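Local coordinates for protein L-iditol 2-dehydrogenase (PDB 4OH1) that probably oxidises sugar alcohols such as L-iditol with NAD+, as a zinc-containing member of the alcohol dehydrogenase family, at residues P29-K32 with I36-K39; A100-Y105 with Y125-F130; S165-K170 with A302-K307; E209-A214 with D220-S225; E232-I235 with R241-C244. All coordinates share one frame; numbering follows the deposited sequence.

Contact 1: residues P29-K32 with I36-K39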
# COMPACT_ATOMS: atom_id res chain seq x y z
N PRO A 29 -25.72 33.91 -14.09
CA PRO A 29 -24.39 33.71 -14.70
C PRO A 29 -24.47 32.96 -16.04
O PRO A 29 -25.43 32.24 -16.31
CB PRO A 29 -23.64 32.91 -13.65
CG PRO A 29 -24.67 32.09 -13.00
CD PRO A 29 -25.91 33.02 -12.93
N GLU A 30 -23.44 33.11 -16.86
CA GLU A 30 -23.42 32.62 -18.23
C GLU A 30 -22.20 31.76 -18.39
O GLU A 30 -21.14 32.15 -18.01
CB GLU A 30 -23.33 33.82 -19.20
CG GLU A 30 -24.66 34.55 -19.46
CD GLU A 30 -25.76 33.57 -19.88
OE1 GLU A 30 -25.42 32.52 -20.45
OE2 GLU A 30 -26.96 33.82 -19.63
N PRO A 31 -22.33 30.57 -18.93
CA PRO A 31 -21.13 29.74 -19.07
C PRO A 31 -20.32 30.03 -20.32
O PRO A 31 -20.89 30.15 -21.38
CB PRO A 31 -21.69 28.35 -19.19
CG PRO A 31 -23.07 28.57 -19.74
CD PRO A 31 -23.56 29.81 -19.17
N LYS A 32 -19.00 30.07 -20.19
CA LYS A 32 -18.10 30.07 -21.35
C LYS A 32 -18.12 28.69 -22.01
O LYS A 32 -18.91 27.85 -21.61
CB LYS A 32 -16.68 30.35 -20.94
CG LYS A 32 -16.49 31.53 -20.09
CD LYS A 32 -15.00 31.84 -20.02
CE LYS A 32 -14.63 32.66 -18.81
NZ LYS A 32 -15.63 33.72 -18.55
N ILE A 36 -20.50 25.09 -17.49
CA ILE A 36 -21.81 24.47 -17.41
C ILE A 36 -22.54 25.24 -16.34
O ILE A 36 -21.98 25.51 -15.27
CB ILE A 36 -21.69 23.00 -16.97
CG1 ILE A 36 -20.86 22.20 -17.98
CG2 ILE A 36 -23.04 22.38 -16.84
CD1 ILE A 36 -20.85 20.75 -17.71
N ARG A 37 -23.79 25.57 -16.60
CA ARG A 37 -24.61 26.18 -15.61
C ARG A 37 -25.59 25.15 -15.08
O ARG A 37 -26.23 24.41 -15.84
CB ARG A 37 -25.35 27.38 -16.17
CG ARG A 37 -26.21 28.05 -15.11
CD ARG A 37 -27.46 28.62 -15.73
NE ARG A 37 -27.11 29.79 -16.44
CZ ARG A 37 -27.71 30.25 -17.54
NH1 ARG A 37 -28.74 29.64 -18.12
NH2 ARG A 37 -27.24 31.35 -18.06
N ILE A 38 -25.68 25.13 -13.75
CA ILE A 38 -26.54 24.24 -13.01
C ILE A 38 -27.69 25.01 -12.49
O ILE A 38 -27.53 26.08 -11.91
CB ILE A 38 -25.84 23.65 -11.69
CG1 ILE A 38 -24.54 22.97 -11.98
CG2 ILE A 38 -26.71 22.66 -11.00
CD1 ILE A 38 -24.64 22.18 -13.24
N LYS A 39 -28.84 24.42 -12.58
CA LYS A 39 -29.92 24.88 -11.79
C LYS A 39 -29.84 24.09 -10.48
O LYS A 39 -30.01 22.87 -10.48
CB LYS A 39 -31.23 24.56 -12.46
CG LYS A 39 -32.32 25.25 -11.79
CD LYS A 39 -33.64 24.58 -11.94
CE LYS A 39 -34.68 25.55 -11.41
NZ LYS A 39 -35.99 24.90 -11.38

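Contact 2: residues A100-Y105 with Y125-F130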
# COMPACT_ATOMS: atom_id res chain seq x y z
N ALA A 100 -21.58 19.02 -8.16
CA ALA A 100 -20.41 19.84 -8.50
C ALA A 100 -19.34 19.76 -7.41
O ALA A 100 -19.67 19.68 -6.22
CB ALA A 100 -20.84 21.28 -8.67
N ASN A 101 -18.09 19.78 -7.84
CA ASN A 101 -16.95 19.92 -6.98
C ASN A 101 -16.52 21.39 -6.99
O ASN A 101 -16.14 21.89 -8.01
CB ASN A 101 -15.84 19.02 -7.51
CG ASN A 101 -14.57 19.09 -6.70
OD1 ASN A 101 -14.51 19.73 -5.65
ND2 ASN A 101 -13.54 18.42 -7.17
N TYR A 102 -16.56 22.06 -5.84
CA TYR A 102 -16.25 23.46 -5.72
C TYR A 102 -14.83 23.73 -6.17
O TYR A 102 -14.51 24.85 -6.58
CB TYR A 102 -16.44 23.96 -4.26
CG TYR A 102 -15.47 23.30 -3.27
CD1 TYR A 102 -15.77 22.09 -2.66
CD2 TYR A 102 -14.24 23.86 -3.01
CE1 TYR A 102 -14.87 21.47 -1.79
CE2 TYR A 102 -13.33 23.24 -2.15
CZ TYR A 102 -13.65 22.05 -1.54
OH TYR A 102 -12.74 21.42 -0.72
N ALA A 103 -13.95 22.74 -6.06
CA ALA A 103 -12.51 22.99 -6.24
C ALA A 103 -12.14 22.89 -7.72
O ALA A 103 -12.50 21.93 -8.36
CB ALA A 103 -11.69 21.98 -5.41
N LYS A 104 -11.42 23.89 -8.23
CA LYS A 104 -10.93 23.91 -9.60
C LYS A 104 -9.42 23.72 -9.63
O LYS A 104 -8.65 24.60 -9.23
CB LYS A 104 -11.29 25.23 -10.27
CG LYS A 104 -10.82 25.37 -11.74
CD LYS A 104 -11.36 24.26 -12.58
CE LYS A 104 -11.17 24.49 -14.04
NZ LYS A 104 -9.75 24.52 -14.36
N TYR A 105 -8.99 22.57 -10.16
CA TYR A 105 -7.57 22.28 -10.28
C TYR A 105 -6.99 22.91 -11.57
O TYR A 105 -7.67 22.94 -12.58
CB TYR A 105 -7.38 20.76 -10.30
CG TYR A 105 -8.19 20.08 -9.22
CD1 TYR A 105 -8.07 20.49 -7.89
CD2 TYR A 105 -9.08 19.06 -9.52
CE1 TYR A 105 -8.83 19.90 -6.88
CE2 TYR A 105 -9.85 18.44 -8.51
CZ TYR A 105 -9.70 18.87 -7.18
OH TYR A 105 -10.41 18.30 -6.14
N TYR A 125 -11.59 28.21 -6.31
CA TYR A 125 -12.74 27.78 -5.51
C TYR A 125 -14.01 28.44 -6.01
O TYR A 125 -14.07 29.64 -6.06
CB TYR A 125 -12.56 28.17 -4.04
CG TYR A 125 -11.27 27.70 -3.40
CD1 TYR A 125 -11.20 26.47 -2.79
CD2 TYR A 125 -10.12 28.50 -3.40
CE1 TYR A 125 -10.03 26.00 -2.19
CE2 TYR A 125 -8.93 28.04 -2.80
CZ TYR A 125 -8.91 26.79 -2.19
OH TYR A 125 -7.78 26.32 -1.58
N ARG A 126 -15.01 27.67 -6.41
CA ARG A 126 -16.26 28.25 -6.88
C ARG A 126 -17.30 27.97 -5.80
O ARG A 126 -17.76 26.84 -5.65
CB ARG A 126 -16.71 27.64 -8.21
CG ARG A 126 -15.64 27.57 -9.32
CD ARG A 126 -15.36 28.92 -10.02
NE ARG A 126 -16.55 29.55 -10.63
CZ ARG A 126 -16.99 29.44 -11.91
NH1 ARG A 126 -16.40 28.71 -12.85
NH2 ARG A 126 -18.09 30.10 -12.25
N MSE A 127 -17.60 29.01 -5.01
CA MSE A 127 -18.43 28.89 -3.85
C MSE A 127 -19.73 29.65 -4.13
O MSE A 127 -19.88 30.75 -3.68
CB MSE A 127 -17.76 29.49 -2.60
CG MSE A 127 -16.32 29.10 -2.30
SE MSE A 127 -16.07 27.17 -2.21
CE MSE A 127 -14.55 26.95 -0.94
N ASN A 128 -20.61 29.05 -4.91
CA ASN A 128 -21.93 29.59 -5.16
C ASN A 128 -23.00 28.61 -4.98
O ASN A 128 -24.02 28.69 -5.61
CB ASN A 128 -22.00 30.05 -6.56
CG ASN A 128 -21.04 31.11 -6.81
OD1 ASN A 128 -21.16 32.21 -6.30
ND2 ASN A 128 -20.00 30.77 -7.52
N GLY A 129 -22.78 27.68 -4.06
CA GLY A 129 -23.76 26.67 -3.78
C GLY A 129 -25.10 27.19 -3.41
O GLY A 129 -26.10 26.62 -3.81
N PHE A 130 -25.14 28.29 -2.67
CA PHE A 130 -26.38 28.87 -2.18
C PHE A 130 -26.94 29.95 -3.14
O PHE A 130 -27.28 31.09 -2.77
CB PHE A 130 -26.14 29.40 -0.78
CG PHE A 130 -25.91 28.31 0.24
CD1 PHE A 130 -26.89 27.35 0.48
CD2 PHE A 130 -24.74 28.26 0.97
CE1 PHE A 130 -26.68 26.35 1.41
CE2 PHE A 130 -24.54 27.26 1.90
CZ PHE A 130 -25.53 26.30 2.11

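Contact 3: residues S165-K170 with A302-K307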
# COMPACT_ATOMS: atom_id res chain seq x y z
N SER A 165 -10.94 10.56 4.92
CA SER A 165 -10.56 10.42 6.29
C SER A 165 -10.62 8.94 6.69
O SER A 165 -9.68 8.43 7.29
CB SER A 165 -11.50 11.27 7.17
OG SER A 165 -11.30 12.65 6.83
N ALA A 166 -11.66 8.23 6.30
CA ALA A 166 -11.74 6.81 6.61
C ALA A 166 -10.61 6.05 5.99
O ALA A 166 -10.01 5.19 6.62
CB ALA A 166 -13.06 6.20 6.22
N GLU A 167 -10.28 6.39 4.76
CA GLU A 167 -9.22 5.71 4.08
C GLU A 167 -7.91 6.03 4.69
O GLU A 167 -7.04 5.19 4.78
CB GLU A 167 -9.21 6.10 2.61
CG GLU A 167 -10.36 5.46 1.89
CD GLU A 167 -10.58 5.94 0.45
OE1 GLU A 167 -9.98 6.96 0.03
OE2 GLU A 167 -11.40 5.27 -0.25
N GLN A 168 -7.74 7.27 5.08
CA GLN A 168 -6.49 7.67 5.71
C GLN A 168 -6.31 7.01 7.11
O GLN A 168 -5.22 6.68 7.50
CB GLN A 168 -6.45 9.18 5.81
CG GLN A 168 -5.19 9.71 6.42
CD GLN A 168 -3.95 9.34 5.62
OE1 GLN A 168 -3.49 10.13 4.83
NE2 GLN A 168 -3.36 8.17 5.89
N ALA A 169 -7.39 6.76 7.82
CA ALA A 169 -7.35 6.04 9.08
C ALA A 169 -7.22 4.54 8.88
O ALA A 169 -7.11 3.77 9.87
CB ALA A 169 -8.64 6.32 9.84
N LYS A 170 -7.29 4.11 7.63
CA LYS A 170 -7.12 2.72 7.29
C LYS A 170 -8.16 1.82 7.94
O LYS A 170 -7.85 0.71 8.38
CB LYS A 170 -5.71 2.29 7.63
CG LYS A 170 -4.81 3.08 6.76
CD LYS A 170 -3.43 3.00 7.16
CE LYS A 170 -2.64 3.98 6.32
NZ LYS A 170 -1.24 3.48 6.35
N ALA A 302 -8.93 13.89 -2.79
CA ALA A 302 -8.59 13.96 -4.20
C ALA A 302 -9.18 12.78 -4.92
O ALA A 302 -9.03 11.65 -4.43
CB ALA A 302 -7.09 13.87 -4.39
N TRP A 303 -9.76 13.00 -6.10
CA TRP A 303 -10.32 11.93 -6.89
C TRP A 303 -11.41 11.12 -6.21
O TRP A 303 -11.55 9.97 -6.49
CB TRP A 303 -9.22 10.95 -7.30
CG TRP A 303 -7.99 11.66 -7.86
CD1 TRP A 303 -6.72 11.52 -7.40
CD2 TRP A 303 -7.93 12.57 -8.98
NE1 TRP A 303 -5.87 12.31 -8.15
CE2 TRP A 303 -6.58 12.94 -9.14
CE3 TRP A 303 -8.87 13.11 -9.86
CZ2 TRP A 303 -6.16 13.84 -10.12
CZ3 TRP A 303 -8.44 14.03 -10.83
CH2 TRP A 303 -7.10 14.36 -10.95
N GLN A 304 -12.19 11.73 -5.33
CA GLN A 304 -13.17 10.99 -4.58
C GLN A 304 -14.59 11.09 -5.09
O GLN A 304 -15.49 10.38 -4.58
CB GLN A 304 -13.16 11.44 -3.11
CG GLN A 304 -11.85 11.25 -2.38
CD GLN A 304 -11.57 9.80 -2.00
OE1 GLN A 304 -12.08 8.88 -2.58
NE2 GLN A 304 -10.74 9.62 -1.06
N PHE A 305 -14.83 11.98 -6.03
CA PHE A 305 -16.22 12.28 -6.41
C PHE A 305 -16.97 11.10 -7.04
O PHE A 305 -18.08 10.77 -6.62
CB PHE A 305 -16.27 13.58 -7.23
CG PHE A 305 -16.52 14.84 -6.36
CD1 PHE A 305 -15.50 15.43 -5.59
CD2 PHE A 305 -17.78 15.40 -6.28
CE1 PHE A 305 -15.76 16.54 -4.78
CE2 PHE A 305 -18.02 16.51 -5.47
CZ PHE A 305 -17.02 17.07 -4.73
N PRO A 306 -16.37 10.41 -8.01
CA PRO A 306 -17.07 9.27 -8.62
C PRO A 306 -17.40 8.18 -7.57
O PRO A 306 -18.56 7.70 -7.49
CB PRO A 306 -16.10 8.79 -9.71
CG PRO A 306 -15.36 10.07 -10.06
CD PRO A 306 -15.13 10.72 -8.75
N LYS A 307 -16.40 7.90 -6.73
CA LYS A 307 -16.53 6.96 -5.59
C LYS A 307 -17.68 7.31 -4.66
O LYS A 307 -18.59 6.51 -4.31
CB LYS A 307 -15.19 6.91 -4.86
CG LYS A 307 -15.15 5.91 -3.72
CD LYS A 307 -13.96 6.07 -2.86
CE LYS A 307 -12.69 5.77 -3.59
NZ LYS A 307 -11.58 6.30 -2.81

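Contact 4: residues E209-A214 with D220-S225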
# COMPACT_ATOMS: atom_id res chain seq x y z
N GLU A 209 -28.14 13.73 22.99
CA GLU A 209 -29.05 13.42 21.88
C GLU A 209 -28.23 12.93 20.67
O GLU A 209 -28.68 12.14 19.80
CB GLU A 209 -29.80 14.69 21.49
CG GLU A 209 -31.28 14.53 21.35
CD GLU A 209 -31.96 15.85 21.06
OE1 GLU A 209 -31.29 16.92 21.00
OE2 GLU A 209 -33.19 15.82 20.87
N LYS A 210 -27.03 13.47 20.58
CA LYS A 210 -26.16 13.13 19.49
C LYS A 210 -25.56 11.77 19.72
O LYS A 210 -25.30 11.07 18.78
CB LYS A 210 -25.08 14.19 19.36
CG LYS A 210 -25.67 15.58 19.12
CD LYS A 210 -24.61 16.49 18.66
CE LYS A 210 -25.15 17.86 18.40
NZ LYS A 210 -23.98 18.74 18.22
N LEU A 211 -25.37 11.38 20.97
CA LEU A 211 -24.89 10.05 21.22
C LEU A 211 -25.98 9.06 20.80
O LEU A 211 -25.68 8.02 20.20
CB LEU A 211 -24.45 9.88 22.67
CG LEU A 211 -23.31 10.81 23.11
CD1 LEU A 211 -23.02 10.64 24.58
CD2 LEU A 211 -22.00 10.63 22.33
N GLU A 212 -27.23 9.38 21.04
CA GLU A 212 -28.28 8.47 20.59
C GLU A 212 -28.28 8.34 19.05
O GLU A 212 -28.51 7.28 18.48
CB GLU A 212 -29.63 8.94 21.05
CG GLU A 212 -30.49 7.82 21.57
CD GLU A 212 -31.94 8.28 21.86
OE1 GLU A 212 -32.19 8.82 22.97
OE2 GLU A 212 -32.82 8.10 20.98
N LEU A 213 -27.97 9.43 18.39
CA LEU A 213 -27.98 9.41 16.95
C LEU A 213 -26.83 8.53 16.41
O LEU A 213 -27.00 7.82 15.47
CB LEU A 213 -27.88 10.85 16.42
CG LEU A 213 -27.99 11.04 14.91
CD1 LEU A 213 -29.33 10.56 14.41
CD2 LEU A 213 -27.78 12.52 14.56
N ALA A 214 -25.67 8.60 17.02
CA ALA A 214 -24.59 7.70 16.70
C ALA A 214 -24.99 6.24 16.77
O ALA A 214 -24.66 5.44 15.86
CB ALA A 214 -23.45 7.94 17.60
N ASP A 220 -21.40 1.01 17.77
CA ASP A 220 -21.56 0.05 18.86
C ASP A 220 -21.67 0.75 20.21
O ASP A 220 -22.47 0.37 21.05
CB ASP A 220 -20.37 -0.96 18.89
CG ASP A 220 -20.22 -1.71 17.58
OD1 ASP A 220 -21.06 -2.55 17.31
OD2 ASP A 220 -19.31 -1.43 16.78
N TYR A 221 -20.86 1.78 20.43
CA TYR A 221 -20.91 2.49 21.68
C TYR A 221 -20.87 3.98 21.39
O TYR A 221 -20.32 4.43 20.38
CB TYR A 221 -19.70 2.12 22.54
CG TYR A 221 -19.59 0.65 22.78
CD1 TYR A 221 -20.50 0.00 23.61
CD2 TYR A 221 -18.65 -0.11 22.14
CE1 TYR A 221 -20.44 -1.34 23.83
CE2 TYR A 221 -18.58 -1.49 22.34
CZ TYR A 221 -19.49 -2.07 23.20
OH TYR A 221 -19.48 -3.40 23.41
N ALA A 222 -21.45 4.74 22.29
CA ALA A 222 -21.48 6.18 22.18
C ALA A 222 -21.27 6.78 23.55
O ALA A 222 -22.04 6.54 24.44
CB ALA A 222 -22.78 6.62 21.60
N LEU A 223 -20.18 7.53 23.71
CA LEU A 223 -19.76 7.94 25.03
C LEU A 223 -19.60 9.43 25.15
O LEU A 223 -19.25 10.13 24.18
CB LEU A 223 -18.42 7.30 25.36
CG LEU A 223 -18.35 5.77 25.38
CD1 LEU A 223 -16.92 5.30 25.60
CD2 LEU A 223 -19.28 5.27 26.43
N ASN A 224 -19.80 9.90 26.37
CA ASN A 224 -19.64 11.30 26.68
C ASN A 224 -18.19 11.70 26.90
O ASN A 224 -17.56 11.25 27.87
CB ASN A 224 -20.44 11.66 27.89
CG ASN A 224 -20.53 13.15 28.06
OD1 ASN A 224 -19.52 13.88 27.98
ND2 ASN A 224 -21.75 13.62 28.21
N SER A 225 -17.66 12.57 26.04
CA SER A 225 -16.22 12.85 26.02
C SER A 225 -15.76 13.77 27.13
O SER A 225 -14.54 13.91 27.33
CB SER A 225 -15.78 13.44 24.69
OG SER A 225 -16.58 14.53 24.32

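Contact 5: residues E232-I235 with R241-C244. With EDO (1,2-ethanediol), chain F.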
# COMPACT_ATOMS: atom_id res chain seq x y z
N GLU A 232 -10.77 5.07 29.73
CA GLU A 232 -10.65 3.72 30.20
C GLU A 232 -11.91 2.98 29.97
O GLU A 232 -11.84 1.84 29.59
CB GLU A 232 -10.22 3.63 31.69
CG GLU A 232 -8.77 4.06 31.91
CD GLU A 232 -8.59 5.61 32.04
OE1 GLU A 232 -9.43 6.44 31.54
OE2 GLU A 232 -7.57 5.99 32.69
N ARG A 233 -13.07 3.61 30.17
CA ARG A 233 -14.31 2.90 29.79
C ARG A 233 -14.23 2.49 28.32
O ARG A 233 -14.47 1.34 27.98
CB ARG A 233 -15.56 3.74 30.01
CG ARG A 233 -15.75 4.13 31.45
CD ARG A 233 -17.16 4.71 31.73
NE ARG A 233 -17.31 6.15 31.45
CZ ARG A 233 -16.74 7.14 32.15
NH1 ARG A 233 -15.91 6.89 33.17
NH2 ARG A 233 -16.97 8.41 31.79
N ALA A 234 -13.81 3.41 27.46
CA ALA A 234 -13.80 3.14 26.04
C ALA A 234 -12.85 2.01 25.71
O ALA A 234 -13.14 1.17 24.87
CB ALA A 234 -13.43 4.39 25.22
N ILE A 235 -11.71 1.97 26.37
CA ILE A 235 -10.74 0.94 26.07
C ILE A 235 -11.26 -0.42 26.59
O ILE A 235 -11.19 -1.45 25.88
CB ILE A 235 -9.40 1.31 26.68
CG1 ILE A 235 -8.77 2.42 25.86
CG2 ILE A 235 -8.48 0.12 26.71
CD1 ILE A 235 -7.83 3.24 26.72
N ARG A 241 -7.08 -0.67 22.98
CA ARG A 241 -7.03 0.64 22.40
C ARG A 241 -7.51 0.57 20.93
O ARG A 241 -7.68 -0.51 20.38
CB ARG A 241 -5.65 1.22 22.58
CG ARG A 241 -5.42 1.67 23.98
CD ARG A 241 -4.21 2.52 24.11
NE ARG A 241 -3.06 1.67 24.25
CZ ARG A 241 -1.81 2.02 23.96
NH1 ARG A 241 -1.51 3.20 23.41
NH2 ARG A 241 -0.85 1.15 24.17
N TYR A 242 -7.79 1.74 20.35
CA TYR A 242 -8.43 1.83 19.06
C TYR A 242 -7.47 1.83 17.87
O TYR A 242 -6.51 2.58 17.85
CB TYR A 242 -9.37 3.03 19.03
CG TYR A 242 -10.58 2.80 19.88
CD1 TYR A 242 -10.52 2.96 21.26
CD2 TYR A 242 -11.78 2.44 19.33
CE1 TYR A 242 -11.61 2.70 22.05
CE2 TYR A 242 -12.92 2.19 20.14
CZ TYR A 242 -12.81 2.31 21.48
OH TYR A 242 -13.91 2.10 22.29
N ASP A 243 -7.76 1.03 16.86
CA ASP A 243 -6.85 1.00 15.68
C ASP A 243 -6.92 2.28 14.82
O ASP A 243 -5.93 2.66 14.22
CB ASP A 243 -7.08 -0.22 14.82
CG ASP A 243 -7.06 -1.52 15.62
OD1 ASP A 243 -6.07 -1.83 16.30
OD2 ASP A 243 -8.06 -2.21 15.59
N CYS A 244 -8.07 2.93 14.82
CA CYS A 244 -8.37 4.02 13.96
C CYS A 244 -9.00 5.10 14.82
O CYS A 244 -9.94 4.81 15.54
CB CYS A 244 -9.37 3.59 12.90
SG CYS A 244 -8.87 2.12 11.95
C1 EDO F . -5.40 -3.91 19.63
O1 EDO F . -6.49 -3.22 19.01
C2 EDO F . -5.71 -5.40 19.62
O2 EDO F . -5.93 -5.88 18.27

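Contact 1: residues P29-K32 with I36-K39
R37 reaches out of its strand and holds the loop at P29-E30 by two kinds of polar bond. The hydrogen bonds come first: NE and NH2 of R37 fork side-on around one backbone oxygen, P29 O, with R37 NH2 at 2.7 Å and R37 NE at 3.0 Å from it. P29 O lies close to the guanidinium plane, while both donors stand about 20° out of the carbonyl plane. R37 CG is anti to its backbone N (chi1 -179°), and bends at chi2 and chi3 bring the NE side of the guanidinium round to the loop.

The second kind is ionic. E30 OE2 makes the close approach to the same R37 NH2, 2.9 Å away at the guanidinium edge, and with the planes 78° apart the two groups do not pair flat. OE1 of E30 serves K82, and R37 NH1 serves D81, which leaves each charged group shared between two partners.

Van der Waals contact is lighter: the P31 ring sets P31 CB 3.9 Å from I36 N and P31 CD obliquely near R37 NH2.

The loop 29-32 is thereby tied to strand 35-44 in the GroES-like domain. Strand 75-83 supplies D81 and K82 on one flank of that strand, and strand 133-137 pairs antiparallel with it too, with V135 touching both P29 and R37.

Contact 2: residues A100-Y105 with Y125-F130
The ring of Y102 lies alongside two side chains of the facing segment, Y125 and M127 (selenomethionine), all pointing the same way. Against Y125 it meets edge to edge: Y102 CE2 and Y125 CD1 are 3.9 Å apart, each near the plane of the other ring, so there is no stacking of faces. Against M127 the approach is oblique, with SE 4.8 Å from the centroid of the Y102 ring and 51° off its normal, a Met-aromatic contact; the methyl CE of M127 comes to 3.7 Å from Y102 CD2. A chi1 of 65° tucks Y102 CG between its own backbone N and carbonyl carbon, and the ring rises beside M127.

Below the rings the backbones join through R126 N and Y102 O, 2.9 Å apart in a nearly straight bond (170° at the hydrogen). A103 and Y125 form an antiparallel non-hydrogen-bonded pair of the two-stranded sheet 103-104/124-125. N101 OD1 accepts from A103 N in an Asx turn at the strand's entrance.

The Y102 side chain comes within about 6 Å of a bound zinc ion. The ligands of that zinc include H74, E75 and E157, and Y102 meets H74 edge-to-face. The contact is carried by weak aromatic, selenium and methyl packing and one backbone bond; this places Y102 in the second shell of the metal site, consistent with a packing role and not with metal binding.

Contact 3: residues S165-K170 with A302-K307
K307 NZ is held by two acceptors, E167 OE2 at 2.8 Å and Q304 OE1 at 2.6 Å, the first a salt bridge and the second a hydrogen bond inside its own segment. The ammonium approaches E167 OE2 on its syn lone pair, the side of the other carboxylate oxygen, and meets Q304 OE1 in the carbonyl plane on a lone pair. The Q304 amide then turns its other end to the same carboxylate: Q304 NE2 donates to E167 OE1 at 3.0 Å, almost straight at 172°. Here the donor lies above the carboxylate plane, 36° out of it, although E167 OE1 sits in the plane of the amide. Carboxylate, amide and ammonium thus close a cyclic network of three polar groups, each bonded to the other two.

E167 projects from helix 156-168, whose last turn ends in a Schellman motif at K170, where phi turns positive and K170 N bonds back to E167 O. The opposing side chains belong to segment 302-307, which begins 132 residues after segment 165-170 ends, so the bonds join parts of the chain separated by the strands of the Rossmann-type sheet.

Torsions set the reach on both sides. E167 runs extended beyond CG, whereas Q304 bends at chi2 (-76°) so that its amide turns back beside K307 NZ. The bend at K307 chi3 brings NZ to the two oxygens. S164 OG takes a further bond from Q304 NE2, fixing the amide's rotation, and Y173 of the fourth subunit packs on both E167 and K307.

Contact 4: residues E209-A214 with D220-S225
L211 and A222 make the centre of this contact, the leucine spreading over the strand and the alanine methyl fitting against the helix backbone. A222 CB lies 3.5 Å from L211 O and 3.8 Å from L211 CB, so the helix comes down directly on the methyl. In L211, chi1 -61° with chi2 176° turns both methyls onto the strand: L211 CD2 comes to 3.4 Å from L223 O, and L211 CD1, further along, to 3.8 Å from N224 N. The branched end therefore rests on peptide backbone more than on side chains. One helical turn on, A214 CB adds a longer contact, 4.3 Å from A222 CB.

The axes of segment 209-214 and strand 221-224 run nearly antiparallel, 164° apart in direction, and approach to 7.7 Å. Helix and strand are the last two elements of the beta-alpha-beta unit that begins with strand 200-205, and 221-224 is an outermost strand of the parallel Rossmann sheet within this chain.

No hydrogen bond crosses between the segments. The contact is purely van der Waals, and the small A222 side chain is consistent with the close backbone approach, 5.2 Å between L211 CA and A222 CA.

Contact 5: residues E232-I235 with R241-C244
Y242 OH donates to A234 O at 2.8 Å, which pins the first residue of strand 242-247 to helix 230-238, the helix that precedes it in the chain and packs on the parallel Rossmann sheet. The donor stands 45° above the carbonyl plane, off the lone pairs, and the C=O...O angle is 118°, so the hydroxyl leans over the carbonyl. The Y242 ring presents its edge to the helix, with A234 O near the ring plane. A234 CB packs 4.0 Å from Y242 CE1, and the alanine thus meets the tyrosine through both its oxygen and its methyl.

Beside this, I235 and R241 run side by side in the same direction. I235 CG1 lies 3.9 Å from R241 CG, and I235 CD1 lies 4.0 Å from the same atom, which is an aliphatic contact at the root of the arginine; the guanidinium itself goes on to D291. R241 CG anti to its carbonyl carbon (chi1 -76°) brings that root alongside the isoleucine.

Further out, T202 OG1 hydrogen-bonds to Y242 OH, and A178 and S176 of the central strand 176-180 touch the tyrosine, so its ring is held between helix and sheet. The chain turns a corner at D243, whose OD2 accepts from S176 N. Beyond, a 1,2-ethanediol molecule, probably from the crystallisation liquor, lies against this corner and is hydrogen-bonded to E110 of the second subunit; its O1 lies 3.1 Å from D243 OD1 and 3.3 Å from R241 O.

In the fold
Contacts 1 and 2 belong to the GroES-like domain, their centres about 13 Å apart, whereas contacts 4 and 5 lie on the Rossmann sheet, on the opposite side of the chain's centre, with their own centres about 15 Å apart. Contact 3 stands between: F305 packs on N101 of contact 2, with F305 CE1 3.4 Å from N101 CG, and A169 meets C244 of contact 5. Contacts 4 and 5 touch through L223 CD1 and A234 CB, 3.6 Å apart. Of the five, contact 2 approaches the zinc site that includes H74, E75 and E157 through Y102; the Q304 side chain of contact 3 is about 12 Å from a zinc ion.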